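Local coordinates for protein isomaltodextranase (PDB 5AWO) that catalyses hydrolysis of alpha-1,6-glucosidic linkages in dextran, releasing successive isomaltose units from the non-reducing ends of the chains, at residues 97-100 with 101-105; 180-183 with 184-188; 221-224 with 225-229. All coordinates share one frame; numbering follows the deposited sequence.

Contact 1 (97-100 with 101-105)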
ATOM      1  N   THR A  97      -6.250 -26.750   8.188  1.00 16.34           N
ATOM      2  CA  THR A  97      -5.373 -26.934   9.338  1.00 16.77           C
ATOM      3  C   THR A  97      -3.879 -26.792   9.047  1.00 16.77           C
ATOM      4  O   THR A  97      -3.098 -26.614   9.966  1.00 17.65           O
ATOM      5  CB  THR A  97      -5.617 -28.308   9.984  1.00 17.65           C
ATOM      6  OG1 THR A  97      -5.393 -29.316   9.005  1.00 19.50           O
ATOM      7  CG2 THR A  97      -7.032 -28.415  10.519  1.00 18.98           C
ATOM      8  N   SER A  98      -3.478 -26.849   7.781  1.00 17.03           N
ATOM      9  CA  SER A  98      -2.064 -26.687   7.444  1.00 17.00           C
ATOM     10  C   SER A  98      -1.929 -26.151   6.028  1.00 16.52           C
ATOM     11  O   SER A  98      -2.927 -25.926   5.353  1.00 16.43           O
ATOM     12  CB  SER A  98      -1.297 -27.998   7.612  1.00 17.34           C
ATOM     13  OG  SER A  98       0.104 -27.762   7.565  1.00 19.01           O
ATOM     14  N   TYR A  99      -0.683 -25.985   5.567  1.00 16.34           N
ATOM     15  CA  TYR A  99      -0.453 -25.484   4.210  1.00 16.00           C
ATOM     16  C   TYR A  99      -0.735 -26.529   3.122  1.00 15.63           C
ATOM     17  O   TYR A  99      -1.215 -26.200   2.040  1.00 16.14           O
ATOM     18  CB  TYR A  99       0.972 -24.934   4.060  1.00 15.68           C
ATOM     19  CG  TYR A  99       1.324 -24.673   2.617  1.00 14.71           C
ATOM     20  CD1 TYR A  99       0.803 -23.586   1.930  1.00 14.95           C
ATOM     21  CD2 TYR A  99       2.122 -25.557   1.908  1.00 15.27           C
ATOM     22  CE1 TYR A  99       1.100 -23.375   0.583  1.00 14.81           C
ATOM     23  CE2 TYR A  99       2.431 -25.341   0.568  1.00 15.78           C
ATOM     24  CZ  TYR A  99       1.903 -24.251  -0.088  1.00 15.36           C
ATOM     25  OH  TYR A  99       2.186 -24.082  -1.419  1.00 15.11           O
ATOM     26  N   ASN A 100      -0.446 -27.800   3.418  1.00 15.57           N
ATOM     27  CA  ASN A 100      -0.623 -28.880   2.459  1.00 16.25           C
ATOM     28  C   ASN A 100      -0.853 -30.192   3.211  1.00 17.33           C
ATOM     29  O   ASN A 100      -0.335 -30.362   4.293  1.00 18.13           O
ATOM     30  CB  ASN A 100       0.636 -29.010   1.580  1.00 16.88           C
ATOM     31  CG  ASN A 100       0.484 -30.035   0.477  1.00 17.27           C
ATOM     32  OD1 ASN A 100       0.938 -31.193   0.603  1.00 19.28           O
ATOM     33  ND2 ASN A 100      -0.167 -29.648  -0.603  1.00 17.97           N
ATOM     34  N   ASP A 101      -1.634 -31.089   2.620  1.00 18.27           N
ATOM     35  CA  ASP A 101      -1.935 -32.385   3.256  1.00 19.50           C
ATOM     36  C   ASP A 101      -0.682 -33.234   3.554  1.00 20.55           C
ATOM     37  O   ASP A 101      -0.763 -34.137   4.387  1.00 21.50           O
ATOM     38  CB  ASP A 101      -2.921 -33.199   2.404  1.00 20.18           C
ATOM     39  CG  ASP A 101      -4.327 -32.629   2.401  1.00 20.14           C
ATOM     40  OD1 ASP A 101      -4.622 -31.692   3.182  1.00 20.34           O
ATOM     41  OD2 ASP A 101      -5.126 -33.120   1.575  1.00 20.82           O
ATOM     42  N   SER A 102       0.448 -32.972   2.868  1.00 20.70           N
ATOM     43  CA  SER A 102       1.719 -33.684   3.135  1.00 20.82           C
ATOM     44  C   SER A 102       2.415 -33.239   4.411  1.00 20.84           C
ATOM     45  O   SER A 102       3.339 -33.914   4.899  1.00 22.88           O
ATOM     46  CB  SER A 102       2.705 -33.540   1.961  1.00 21.08           C
ATOM     47  OG  SER A 102       3.173 -32.202   1.843  1.00 20.45           O
ATOM     48  N   TRP A 103       2.024 -32.086   4.941  1.00 20.32           N
ATOM     49  CA  TRP A 103       2.681 -31.483   6.093  1.00 20.64           C
ATOM     50  C   TRP A 103       2.324 -32.302   7.337  1.00 22.14           C
ATOM     51  O   TRP A 103       1.176 -32.720   7.498  1.00 21.89           O
ATOM     52  CB  TRP A 103       2.262 -30.018   6.251  1.00 19.96           C
ATOM     53  CG  TRP A 103       2.970 -29.096   5.282  1.00 19.02           C
ATOM     54  CD1 TRP A 103       3.407 -29.396   4.037  1.00 20.18           C
ATOM     55  CD2 TRP A 103       3.344 -27.749   5.538  1.00 17.98           C
ATOM     56  NE1 TRP A 103       4.066 -28.311   3.493  1.00 18.30           N
ATOM     57  CE2 TRP A 103       4.032 -27.282   4.394  1.00 17.65           C
ATOM     58  CE3 TRP A 103       3.184 -26.884   6.622  1.00 18.34           C
ATOM     59  CZ2 TRP A 103       4.528 -25.978   4.312  1.00 17.36           C
ATOM     60  CZ3 TRP A 103       3.691 -25.593   6.536  1.00 16.92           C
ATOM     61  CH2 TRP A 103       4.344 -25.155   5.373  1.00 16.96           C
ATOM     62  N   GLN A 104       3.315 -32.517   8.194  1.00 22.57           N
ATOM     63  CA  GLN A 104       3.124 -33.221   9.462  1.00 24.97           C
ATOM     64  C   GLN A 104       2.675 -32.310  10.587  1.00 24.43           C
ATOM     65  O   GLN A 104       2.208 -32.792  11.633  1.00 27.36           O
ATOM     66  CB  GLN A 104       4.431 -33.918   9.845  1.00 27.07           C
ATOM     67  CG  GLN A 104       4.833 -35.006   8.864  1.00 31.28           C
ATOM     68  CD  GLN A 104       6.140 -35.687   9.253  1.00 37.20           C
ATOM     69  OE1 GLN A 104       7.204 -35.062   9.257  1.00 43.90           O
ATOM     70  NE2 GLN A 104       6.068 -36.975   9.579  1.00 40.32           N
ATOM     71  N   HIS A 105       2.815 -30.995  10.411  1.00 22.47           N
ATOM     72  CA  HIS A 105       2.499 -30.053  11.459  1.00 21.02           C
ATOM     73  C   HIS A 105       1.492 -29.043  10.961  1.00 20.81           C
ATOM     74  O   HIS A 105       1.502 -28.715   9.773  1.00 20.95           O
ATOM     75  CB  HIS A 105       3.754 -29.334  11.919  1.00 22.65           C
ATOM     76  CG  HIS A 105       4.867 -30.248  12.316  1.00 24.37           C
ATOM     77  ND1 HIS A 105       4.883 -30.904  13.527  1.00 26.44           N
ATOM     78  CD2 HIS A 105       6.005 -30.609  11.674  1.00 25.68           C
ATOM     79  CE1 HIS A 105       5.974 -31.645  13.608  1.00 27.75           C
ATOM     80  NE2 HIS A 105       6.674 -31.480  12.501  1.00 27.45           N
TER
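D101 carries the chain from N100 round to S102, its OD2 bonded to S88 OG and its OD1 to R89 N. At S102 the chain comes back to N100. Its N donates to N100 OD1 over 2.9 Å and its OG donates to the same oxygen at 2.7 Å, the two arriving from opposite faces of the amide plane. N100 CG stands anti to the backbone N (chi1 -175°), which sets the amide beside the S102 backbone and lets one carbonyl oxygen take both donors. W103 N then closes the turn on N100 O at 3.0 Å. The indole of W103 offers one face to Y99: Y99 CB sits over its six-membered ring, 3.5 Å from the centroid and almost on the ring normal, a CH-pi contact. Y99 CD2 meets W103 CZ2 at 3.4 Å, the two ring planes lying 51° apart. W103 NE1 bonds to I54 O, and Y99 OH to G82 O. S98 OG comes within 3.3 Å of W103 CE3, and the same hydroxyl donates to H105 O at 2.8 Å, in the carbonyl plane. The arrangement is a type I beta turn from N100 to W103 whose first residue also forms an Asx turn, set in the loop between strand 77-79 and helix 107-116 of the TIM barrel.

Contact 2 (180-183 with 184-188)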
ATOM      1  N   LYS A 180     -21.619 -15.059   6.396  1.00 14.95           N
ATOM      2  CA  LYS A 180     -20.835 -14.072   7.144  1.00 15.14           C
ATOM      3  C   LYS A 180     -20.035 -14.729   8.257  1.00 15.81           C
ATOM      4  O   LYS A 180     -18.848 -14.438   8.459  1.00 15.38           O
ATOM      5  CB  LYS A 180     -21.720 -12.949   7.699  1.00 16.55           C
ATOM      6  CG  LYS A 180     -20.962 -11.831   8.419  1.00 17.69           C
ATOM      7  CD  LYS A 180     -21.875 -10.666   8.832  1.00 20.54           C
ATOM      8  CE  LYS A 180     -21.145  -9.542   9.565  1.00 22.96           C
ATOM      9  NZ  LYS A 180     -22.060  -8.370   9.762  1.00 26.08           N
ATOM     10  N   GLU A 181     -20.684 -15.599   9.023  1.00 15.18           N
ATOM     11  CA  GLU A 181     -20.024 -16.261  10.124  1.00 14.57           C
ATOM     12  C   GLU A 181     -18.852 -17.108   9.617  1.00 14.02           C
ATOM     13  O   GLU A 181     -17.821 -17.188  10.258  1.00 14.87           O
ATOM     14  CB  GLU A 181     -21.033 -17.146  10.898  1.00 14.41           C
ATOM     15  CG  GLU A 181     -22.091 -16.360  11.681  1.00 15.85           C
ATOM     16  CD  GLU A 181     -23.373 -16.114  10.934  1.00 16.47           C
ATOM     17  OE1 GLU A 181     -23.410 -16.142   9.677  1.00 15.95           O
ATOM     18  OE2 GLU A 181     -24.419 -15.850  11.636  1.00 17.22           O
ATOM     19  N   TYR A 182     -19.043 -17.763   8.483  1.00 14.48           N
ATOM     20  CA  TYR A 182     -17.961 -18.572   7.881  1.00 14.89           C
ATOM     21  C   TYR A 182     -16.776 -17.679   7.494  1.00 13.86           C
ATOM     22  O   TYR A 182     -15.653 -17.938   7.919  1.00 14.73           O
ATOM     23  CB  TYR A 182     -18.476 -19.326   6.668  1.00 15.17           C
ATOM     24  CG  TYR A 182     -17.381 -20.052   5.944  1.00 15.28           C
ATOM     25  CD1 TYR A 182     -17.010 -21.341   6.298  1.00 15.62           C
ATOM     26  CD2 TYR A 182     -16.711 -19.450   4.888  1.00 16.05           C
ATOM     27  CE1 TYR A 182     -16.008 -22.025   5.613  1.00 15.65           C
ATOM     28  CE2 TYR A 182     -15.703 -20.124   4.196  1.00 16.98           C
ATOM     29  CZ  TYR A 182     -15.348 -21.396   4.577  1.00 16.79           C
ATOM     30  OH  TYR A 182     -14.374 -22.113   3.879  1.00 18.86           O
ATOM     31  N   VAL A 183     -17.042 -16.618   6.745  1.00 14.01           N
ATOM     32  CA  VAL A 183     -15.964 -15.735   6.265  1.00 13.85           C
ATOM     33  C   VAL A 183     -15.242 -15.076   7.436  1.00 14.72           C
ATOM     34  O   VAL A 183     -13.992 -15.083   7.531  1.00 14.69           O
ATOM     35  CB  VAL A 183     -16.490 -14.681   5.279  1.00 14.27           C
ATOM     36  CG1 VAL A 183     -15.426 -13.650   4.919  1.00 14.81           C
ATOM     37  CG2 VAL A 183     -17.011 -15.343   4.015  1.00 14.85           C
ATOM     38  N   GLN A 184     -16.025 -14.491   8.344  1.00 14.13           N
ATOM     39  CA  GLN A 184     -15.401 -13.804   9.456  1.00 14.30           C
ATOM     40  C   GLN A 184     -14.663 -14.745  10.381  1.00 14.50           C
ATOM     41  O   GLN A 184     -13.592 -14.416  10.886  1.00 15.36           O
ATOM     42  CB  GLN A 184     -16.413 -12.959  10.210  1.00 15.38           C
ATOM     43  CG  GLN A 184     -16.974 -11.866   9.347  1.00 15.60           C
ATOM     44  CD  GLN A 184     -17.652 -10.766  10.119  1.00 17.56           C
ATOM     45  OE1 GLN A 184     -18.504 -11.036  10.978  1.00 18.24           O
ATOM     46  NE2 GLN A 184     -17.307  -9.524   9.828  1.00 17.06           N
ATOM     47  N   GLY A 185     -15.232 -15.916  10.629  1.00 14.77           N
ATOM     48  CA  GLY A 185     -14.540 -16.943  11.374  1.00 14.80           C
ATOM     49  C   GLY A 185     -13.219 -17.380  10.742  1.00 14.56           C
ATOM     50  O   GLY A 185     -12.275 -17.701  11.457  1.00 15.45           O
ATOM     51  N   TYR A 186     -13.174 -17.429   9.404  1.00 14.77           N
ATOM     52  CA  TYR A 186     -11.950 -17.835   8.681  1.00 14.05           C
ATOM     53  C   TYR A 186     -10.835 -16.805   8.882  1.00 13.92           C
ATOM     54  O   TYR A 186      -9.697 -17.143   9.182  1.00 14.28           O
ATOM     55  CB  TYR A 186     -12.199 -18.039   7.175  1.00 14.57           C
ATOM     56  CG  TYR A 186     -11.492 -19.237   6.563  1.00 14.13           C
ATOM     57  CD1 TYR A 186     -10.311 -19.719   7.076  1.00 14.15           C
ATOM     58  CD2 TYR A 186     -12.038 -19.870   5.452  1.00 13.52           C
ATOM     59  CE1 TYR A 186      -9.691 -20.828   6.536  1.00 13.71           C
ATOM     60  CE2 TYR A 186     -11.434 -20.973   4.886  1.00 14.09           C
ATOM     61  CZ  TYR A 186     -10.269 -21.475   5.440  1.00 13.10           C
ATOM     62  OH  TYR A 186      -9.679 -22.616   4.933  1.00 15.01           O
ATOM     63  N   VAL A 187     -11.218 -15.542   8.757  1.00 13.40           N
ATOM     64  CA  VAL A 187     -10.303 -14.424   8.939  1.00 13.68           C
ATOM     65  C   VAL A 187      -9.790 -14.416  10.392  1.00 14.78           C
ATOM     66  O   VAL A 187      -8.589 -14.337  10.638  1.00 14.52           O
ATOM     67  CB  VAL A 187     -10.944 -13.114   8.509  1.00 14.17           C
ATOM     68  CG1 VAL A 187     -10.057 -11.940   8.861  1.00 13.69           C
ATOM     69  CG2 VAL A 187     -11.214 -13.142   7.008  1.00 13.83           C
ATOM     70  N   ARG A 188     -10.718 -14.510  11.347  1.00 14.83           N
ATOM     71  CA  ARG A 188     -10.291 -14.572  12.759  1.00 14.60           C
ATOM     72  C   ARG A 188      -9.505 -15.816  13.134  1.00 14.62           C
ATOM     73  O   ARG A 188      -8.641 -15.752  13.998  1.00 14.57           O
ATOM     74  CB  ARG A 188     -11.482 -14.378  13.690  1.00 15.15           C
ATOM     75  CG  ARG A 188     -12.101 -13.002  13.623  1.00 16.55           C
ATOM     76  CD  ARG A 188     -12.963 -12.654  14.828  1.00 17.33           C
ATOM     77  NE  ARG A 188     -13.679 -11.390  14.655  1.00 18.47           N
ATOM     78  CZ  ARG A 188     -14.936 -11.263  14.228  1.00 18.50           C
ATOM     79  NH1 ARG A 188     -15.690 -12.309  13.922  1.00 19.71           N
ATOM     80  NH2 ARG A 188     -15.468 -10.051  14.115  1.00 20.60           N
TER
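Aromatic packing joins Y182 to Y186, one turn further along helix 179-192. The edge of the Y186 ring is directed at the face of Y182 in an offset edge-to-face pair, with planes at 79° and centroids 5.5 Å apart. The two side chains run side by side in the same direction, bringing Y186 CE2 to 3.3 Å from Y182 OH. Y182 OH bonds to W129 O at the start of strand 129-131, and Y186 OH to I96 N in the loop before helix 107-116, while Y95 meets both rings. This helix is one of the outer helices of the TIM barrel, leading into strand 197-200, and V183 and V187 turn to helix 223-237, against W232 and A236. Van der Waals contact couples K180 with Q184: with the lysine extended and CG anti to the backbone N (chi1 -176°), its CG and CE both pass along the Q184 amide, CE 3.3 Å from OE1. Q184 NE2 bonds to E235 OE1 and W232 O; with an alanine in place of Q184, these two acceptors would probably lose a donor and the K180 methylenes their cover. Backbone bonds are helical, from Q184 N to K180 O at 2.8 Å and from V187 N to V183 O at 3.1 Å.

Contact 3 (221-224 with 225-229)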
ATOM      1  N   HIS A 221     -19.695 -13.416  -9.494  1.00 16.85           N
ATOM      2  CA  HIS A 221     -20.501 -13.251  -8.269  1.00 17.68           C
ATOM      3  C   HIS A 221     -21.061 -11.872  -8.050  1.00 19.93           C
ATOM      4  O   HIS A 221     -21.906 -11.689  -7.166  1.00 20.28           O
ATOM      5  CB  HIS A 221     -19.728 -13.787  -7.067  1.00 17.74           C
ATOM      6  CG  HIS A 221     -19.424 -15.232  -7.220  1.00 17.68           C
ATOM      7  ND1 HIS A 221     -18.340 -15.690  -7.930  1.00 17.98           N
ATOM      8  CD2 HIS A 221     -20.153 -16.332  -6.905  1.00 16.53           C
ATOM      9  CE1 HIS A 221     -18.375 -17.008  -7.987  1.00 17.89           C
ATOM     10  NE2 HIS A 221     -19.475 -17.424  -7.375  1.00 18.44           N
ATOM     11  N   GLY A 222     -20.629 -10.906  -8.875  1.00 18.50           N
ATOM     12  CA  GLY A 222     -21.237  -9.584  -8.911  1.00 19.97           C
ATOM     13  C   GLY A 222     -20.624  -8.572  -7.968  1.00 18.77           C
ATOM     14  O   GLY A 222     -19.966  -8.915  -6.972  1.00 17.92           O
ATOM     15  N   ARG A 223     -20.934  -7.316  -8.248  1.00 20.71           N
ATOM     16  CA  ARG A 223     -20.330  -6.195  -7.559  1.00 20.25           C
ATOM     17  C   ARG A 223     -20.787  -6.069  -6.110  1.00 20.61           C
ATOM     18  O   ARG A 223     -19.988  -5.830  -5.206  1.00 20.43           O
ATOM     19  CB  ARG A 223     -20.664  -4.911  -8.328  1.00 20.63           C
ATOM     20  CG  ARG A 223     -20.036  -3.664  -7.765  1.00 21.41           C
ATOM     21  CD  ARG A 223     -18.538  -3.740  -7.865  1.00 21.58           C
ATOM     22  NE  ARG A 223     -17.940  -2.501  -7.381  1.00 21.73           N
ATOM     23  CZ  ARG A 223     -16.642  -2.317  -7.174  1.00 21.31           C
ATOM     24  NH1 ARG A 223     -15.793  -3.306  -7.410  1.00 19.70           N
ATOM     25  NH2 ARG A 223     -16.203  -1.140  -6.748  1.00 22.08           N
ATOM     26  N   ALA A 224     -22.085  -6.223  -5.865  1.00 21.47           N
ATOM     27  CA  ALA A 224     -22.587  -6.046  -4.517  1.00 19.97           C
ATOM     28  C   ALA A 224     -22.028  -7.133  -3.600  1.00 18.44           C
ATOM     29  O   ALA A 224     -21.640  -6.866  -2.466  1.00 18.49           O
ATOM     30  CB  ALA A 224     -24.124  -6.053  -4.509  1.00 21.89           C
ATOM     31  N   ASN A 225     -21.948  -8.354  -4.111  1.00 18.20           N
ATOM     32  CA  ASN A 225     -21.423  -9.466  -3.329  1.00 17.91           C
ATOM     33  C   ASN A 225     -19.936  -9.290  -3.015  1.00 17.37           C
ATOM     34  O   ASN A 225     -19.493  -9.585  -1.918  1.00 18.05           O
ATOM     35  CB  ASN A 225     -21.658 -10.785  -4.046  1.00 18.58           C
ATOM     36  CG  ASN A 225     -23.101 -11.234  -3.975  1.00 19.47           C
ATOM     37  OD1 ASN A 225     -23.861 -10.768  -3.125  1.00 20.13           O
ATOM     38  ND2 ASN A 225     -23.474 -12.124  -4.860  1.00 19.84           N
ATOM     39  N   TYR A 226     -19.186  -8.788  -3.982  1.00 18.14           N
ATOM     40  CA  TYR A 226     -17.769  -8.471  -3.775  1.00 17.27           C
ATOM     41  C   TYR A 226     -17.578  -7.413  -2.705  1.00 16.86           C
ATOM     42  O   TYR A 226     -16.753  -7.567  -1.792  1.00 17.04           O
ATOM     43  CB  TYR A 226     -17.196  -7.977  -5.103  1.00 16.37           C
ATOM     44  CG  TYR A 226     -15.720  -7.628  -5.099  1.00 15.80           C
ATOM     45  CD1 TYR A 226     -14.760  -8.602  -4.903  1.00 16.53           C
ATOM     46  CD2 TYR A 226     -15.300  -6.339  -5.331  1.00 16.41           C
ATOM     47  CE1 TYR A 226     -13.419  -8.292  -4.924  1.00 15.37           C
ATOM     48  CE2 TYR A 226     -13.952  -6.017  -5.377  1.00 16.17           C
ATOM     49  CZ  TYR A 226     -13.018  -6.992  -5.179  1.00 15.99           C
ATOM     50  OH  TYR A 226     -11.659  -6.698  -5.227  1.00 16.09           O
ATOM     51  N   GLU A 227     -18.345  -6.331  -2.795  1.00 17.60           N
ATOM     52  CA  GLU A 227     -18.304  -5.303  -1.758  1.00 18.56           C
ATOM     53  C   GLU A 227     -18.679  -5.820  -0.376  1.00 17.64           C
ATOM     54  O   GLU A 227     -18.068  -5.481   0.630  1.00 17.70           O
ATOM     55  CB  GLU A 227     -19.186  -4.127  -2.162  1.00 21.60           C
ATOM     56  CG  GLU A 227     -18.556  -3.397  -3.339  1.00 25.01           C
ATOM     57  CD  GLU A 227     -19.369  -2.246  -3.863  1.00 30.26           C
ATOM     58  OE1 GLU A 227     -20.606  -2.253  -3.707  1.00 34.52           O
ATOM     59  OE2 GLU A 227     -18.736  -1.339  -4.441  1.00 33.90           O
ATOM     60  N   LEU A 228     -19.710  -6.654  -0.331  1.00 17.18           N
ATOM     61  CA  LEU A 228     -20.140  -7.227   0.929  1.00 18.17           C
ATOM     62  C   LEU A 228     -19.049  -8.127   1.534  1.00 16.25           C
ATOM     63  O   LEU A 228     -18.699  -8.003   2.713  1.00 16.19           O
ATOM     64  CB  LEU A 228     -21.413  -8.036   0.683  1.00 18.52           C
ATOM     65  CG  LEU A 228     -22.026  -8.713   1.901  1.00 21.21           C
ATOM     66  CD1 LEU A 228     -22.453  -7.656   2.898  1.00 20.34           C
ATOM     67  CD2 LEU A 228     -23.214  -9.554   1.466  1.00 22.13           C
ATOM     68  N   ALA A 229     -18.510  -9.021   0.718  1.00 16.25           N
ATOM     69  CA  ALA A 229     -17.444  -9.931   1.150  1.00 16.09           C
ATOM     70  C   ALA A 229     -16.236  -9.166   1.695  1.00 15.43           C
ATOM     71  O   ALA A 229     -15.714  -9.492   2.754  1.00 14.94           O
ATOM     72  CB  ALA A 229     -17.033 -10.845   0.020  1.00 16.81           C
TER
HETATM   73  O   HOH W   1     -23.448  -9.209  -6.459  1.00 22.81           O
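The R223 guanidinium carries E227 CG over one of its faces, 4.2 Å above the plane and offset toward the rim. Obliquely to it lies the Y226 ring, whose CD2 is 3.7 Å from R223 NH1, the guanidinium and ring planes differing by 29°. The carboxylate of E227 is turned 48° against the guanidinium, and its OE2 forms a salt bridge to R223 NE at 3.3 Å. A bend at chi2 (64°) swings the arginine chain so that NE reaches the glutamate one turn on. R223 NH1 and NH2 go to E207 OE2 and Q252 OE1, and Y226 OH to E257 OE2. The H221 ring stacks on Y206, with D158 OD2 as partner of NE2. At the start of helix 223-237, G222 holds the N-cap position. N225 ND2 reaches back to H221 O at 2.8 Å, with H221 O lying out of the N225 amide plane. A water donates to that same oxygen at 3.0 Å and accepts from N225 N. Y226 N bonds to G222 O at 3.1 Å, the first such bond of the helix. H221 O, ahead of the helix, is thus gripped by the N225 amide and by a water that links it to N225 N, while the positive charge of R223 is likely to be balanced by two carboxylates, E227 along its own helix and E207 on helix 203-208.

Contacts 1, 2 and 3 follow one another along the TIM-barrel domain, in the loop after strand 77-79, on helix 179-192 and at the start of helix 223-237. Their centres are about 21 Å (1 and 2), about 16 Å (2 and 3) and about 31 Å (1 and 3) apart. Strand 197-200, which ends just before the probable nucleophile D201, comes between the two helices, followed by helix 203-208 and two short strands; the helices pack through W232 and A236. Y95 and I96 tie the loop of contact 1 to contact 2. That strand-to-helix loop probably lies on the barrel's active-site side; side chains of Y99, V187 and Y226 are about 10 to 11 Å from those of probable catalytic aspartates.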